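Local coordinates for periplasmic oligopeptide-binding protein (Burkholderia pseudomallei, PDB 3ZS6) that probably binds oligopeptides in the periplasm and delivers them to an ABC transport system for uptake, at residues F351-N356 against A380-V385. Residues are numbered along the deposited sequence; the frame is centred on the assembly and turned at random.
Sequences FTLTYN and AKLENV
Phe351 to Asn356 pairs in parallel with Ala380 to Val385, Phe351 beside Ala380 and Asn356 beside Val385, the two strand axes turned 31° from each other. Five backbone hydrogen bonds join them. They start with Lys381 N to Phe351 O and Leu353 N to Lys381 O and end with Val385 N to Tyr355 O. The bond from Tyr355 N to Glu383 O is 2.9 Å long and nearly in line with the carbonyl. That from Glu383 N to Leu353 O is more bent, 142° at the hydrogen.

On one face Tyr355 lies against Asn384. The tyrosine CG sits between its backbone N and carbonyl carbon (chi1 66°), and the ring turns one face to the neighbouring strand. Asn384 CB rests over that face, 3.9 Å from the ring centroid, in a CH-pi contact. The asparagine amide leads away, and its ND2 bonds to Thr357 OG1. Leu353 and Leu382 run side by side, CD2 to CD1 3.9 Å.

The strands are the two arms of a right-handed beta-alpha-beta crossover. Helix 359-376 packs on this leucine and tyrosine face through Leu366 and His361.

On the other face Thr354 and Glu383 point the same way. Thr354 OG1 lies 3.1 Å from Glu383 OE2, a possible hydrogen bond. Thr354 CG2 meets Val385 CG2 at 4.0 Å, and Leu390 of helix 387-395 touches both residues.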
loop_
_atom_site.group_PDB
_atom_site.type_symbol
_atom_site.label_atom_id
_atom_site.label_comp_id
_atom_site.label_asym_id
_atom_site.label_seq_id
_atom_site.Cartn_x
_atom_site.Cartn_y
_atom_site.Cartn_z
ATOM N N PHE A 351 -22.652 -1.575 15.660
ATOM C CA PHE A 351 -21.992 -1.459 14.362
ATOM C C PHE A 351 -21.702 -2.830 13.768
ATOM O O PHE A 351 -21.659 -3.832 14.478
ATOM C CB PHE A 351 -20.653 -0.715 14.474
ATOM C CG PHE A 351 -20.762 0.677 15.015
ATOM C CD1 PHE A 351 -21.312 1.694 14.247
ATOM C CD2 PHE A 351 -20.310 0.971 16.288
ATOM C CE1 PHE A 351 -21.408 2.974 14.738
ATOM C CE2 PHE A 351 -20.407 2.255 16.789
ATOM C CZ PHE A 351 -20.955 3.256 16.009
ATOM N N THR A 352 -21.485 -2.863 12.459
ATOM C CA THR A 352 -20.948 -4.053 11.813
ATOM C C THR A 352 -19.450 -3.844 11.596
ATOM O O THR A 352 -19.027 -2.785 11.120
ATOM C CB THR A 352 -21.668 -4.340 10.480
ATOM O OG1 THR A 352 -23.020 -4.739 10.749
ATOM C CG2 THR A 352 -20.971 -5.452 9.709
ATOM N N LEU A 353 -18.651 -4.834 11.983
ATOM C CA LEU A 353 -17.198 -4.781 11.795
ATOM C C LEU A 353 -16.787 -5.750 10.685
ATOM O O LEU A 353 -16.830 -6.974 10.849
ATOM C CB LEU A 353 -16.468 -5.106 13.106
ATOM C CG LEU A 353 -14.945 -5.310 13.115
ATOM C CD1 LEU A 353 -14.215 -4.151 12.467
ATOM C CD2 LEU A 353 -14.439 -5.523 14.550
ATOM N N THR A 354 -16.400 -5.202 9.545
ATOM C CA THR A 354 -16.083 -6.036 8.394
ATOM C C THR A 354 -14.571 -6.184 8.211
ATOM O O THR A 354 -13.833 -5.203 8.304
ATOM C CB THR A 354 -16.708 -5.452 7.120
ATOM O OG1 THR A 354 -18.105 -5.216 7.342
ATOM C CG2 THR A 354 -16.527 -6.404 5.944
ATOM N N TYR A 355 -14.114 -7.407 7.951
ATOM C CA TYR A 355 -12.699 -7.649 7.661
ATOM C C TYR A 355 -12.559 -8.677 6.546
ATOM O O TYR A 355 -13.500 -9.415 6.261
ATOM C CB TYR A 355 -11.961 -8.142 8.909
ATOM C CG TYR A 355 -12.420 -9.503 9.373
ATOM C CD1 TYR A 355 -13.498 -9.635 10.241
ATOM C CD2 TYR A 355 -11.785 -10.658 8.939
ATOM C CE1 TYR A 355 -13.928 -10.883 10.666
ATOM C CE2 TYR A 355 -12.206 -11.916 9.365
ATOM C CZ TYR A 355 -13.278 -12.020 10.226
ATOM O OH TYR A 355 -13.710 -13.263 10.645
ATOM N N ASN A 356 -11.387 -8.731 5.919
ATOM C CA ASN A 356 -11.158 -9.727 4.876
ATOM C C ASN A 356 -10.718 -11.043 5.484
ATOM O O ASN A 356 -9.846 -11.070 6.353
ATOM C CB ASN A 356 -10.152 -9.243 3.819
ATOM C CG ASN A 356 -8.812 -8.879 4.415
ATOM O OD1 ASN A 356 -8.719 -7.948 5.213
ATOM N ND2 ASN A 356 -7.765 -9.611 4.030
ATOM N N ALA A 380 -20.261 -4.661 18.273
ATOM C CA ALA A 380 -19.716 -4.765 16.923
ATOM C C ALA A 380 -19.910 -6.182 16.398
ATOM O O ALA A 380 -19.320 -7.124 16.922
ATOM C CB ALA A 380 -18.237 -4.387 16.908
ATOM N N LYS A 381 -20.737 -6.324 15.366
ATOM C CA LYS A 381 -21.000 -7.623 14.760
ATOM C C LYS A 381 -19.979 -7.907 13.657
ATOM O O LYS A 381 -19.797 -7.098 12.748
ATOM C CB LYS A 381 -22.425 -7.677 14.204
ATOM C CG LYS A 381 -23.507 -7.438 15.263
ATOM C CD LYS A 381 -24.912 -7.540 14.688
ATOM C CE LYS A 381 -25.961 -7.454 15.799
ATOM N NZ LYS A 381 -27.367 -7.376 15.290
ATOM N N LEU A 382 -19.323 -9.063 13.739
ATOM C CA LEU A 382 -18.253 -9.402 12.803
ATOM C C LEU A 382 -18.793 -9.955 11.493
ATOM O O LEU A 382 -19.773 -10.696 11.470
ATOM C CB LEU A 382 -17.278 -10.406 13.425
ATOM C CG LEU A 382 -16.053 -9.828 14.134
ATOM C CD1 LEU A 382 -16.465 -8.832 15.200
ATOM C CD2 LEU A 382 -15.199 -10.936 14.732
ATOM N N GLU A 383 -18.132 -9.590 10.405
ATOM C CA GLU A 383 -18.506 -10.034 9.077
ATOM C C GLU A 383 -17.225 -10.146 8.253
ATOM O O GLU A 383 -16.401 -9.228 8.248
ATOM C CB GLU A 383 -19.495 -9.032 8.471
ATOM C CG GLU A 383 -19.589 -9.023 6.957
ATOM C CD GLU A 383 -20.591 -7.985 6.453
ATOM O OE1 GLU A 383 -21.808 -8.189 6.669
ATOM O OE2 GLU A 383 -20.160 -6.966 5.854
ATOM N N ASN A 384 -17.037 -11.285 7.588
ATOM C CA ASN A 384 -15.828 -11.502 6.804
ATOM C C ASN A 384 -16.141 -11.569 5.317
ATOM O O ASN A 384 -17.112 -12.200 4.917
ATOM C CB ASN A 384 -15.085 -12.763 7.268
ATOM C CG ASN A 384 -15.868 -14.050 6.991
ATOM O OD1 ASN A 384 -16.922 -14.289 7.581
ATOM N ND2 ASN A 384 -15.344 -14.884 6.102
ATOM N N VAL A 385 -15.329 -10.890 4.508
ATOM C CA VAL A 385 -15.486 -10.919 3.055
ATOM C C VAL A 385 -14.141 -11.081 2.361
ATOM O O VAL A 385 -13.082 -10.934 2.986
ATOM C CB VAL A 385 -16.123 -9.618 2.518
ATOM C CG1 VAL A 385 -17.509 -9.409 3.108
ATOM C CG2 VAL A 385 -15.212 -8.425 2.804
#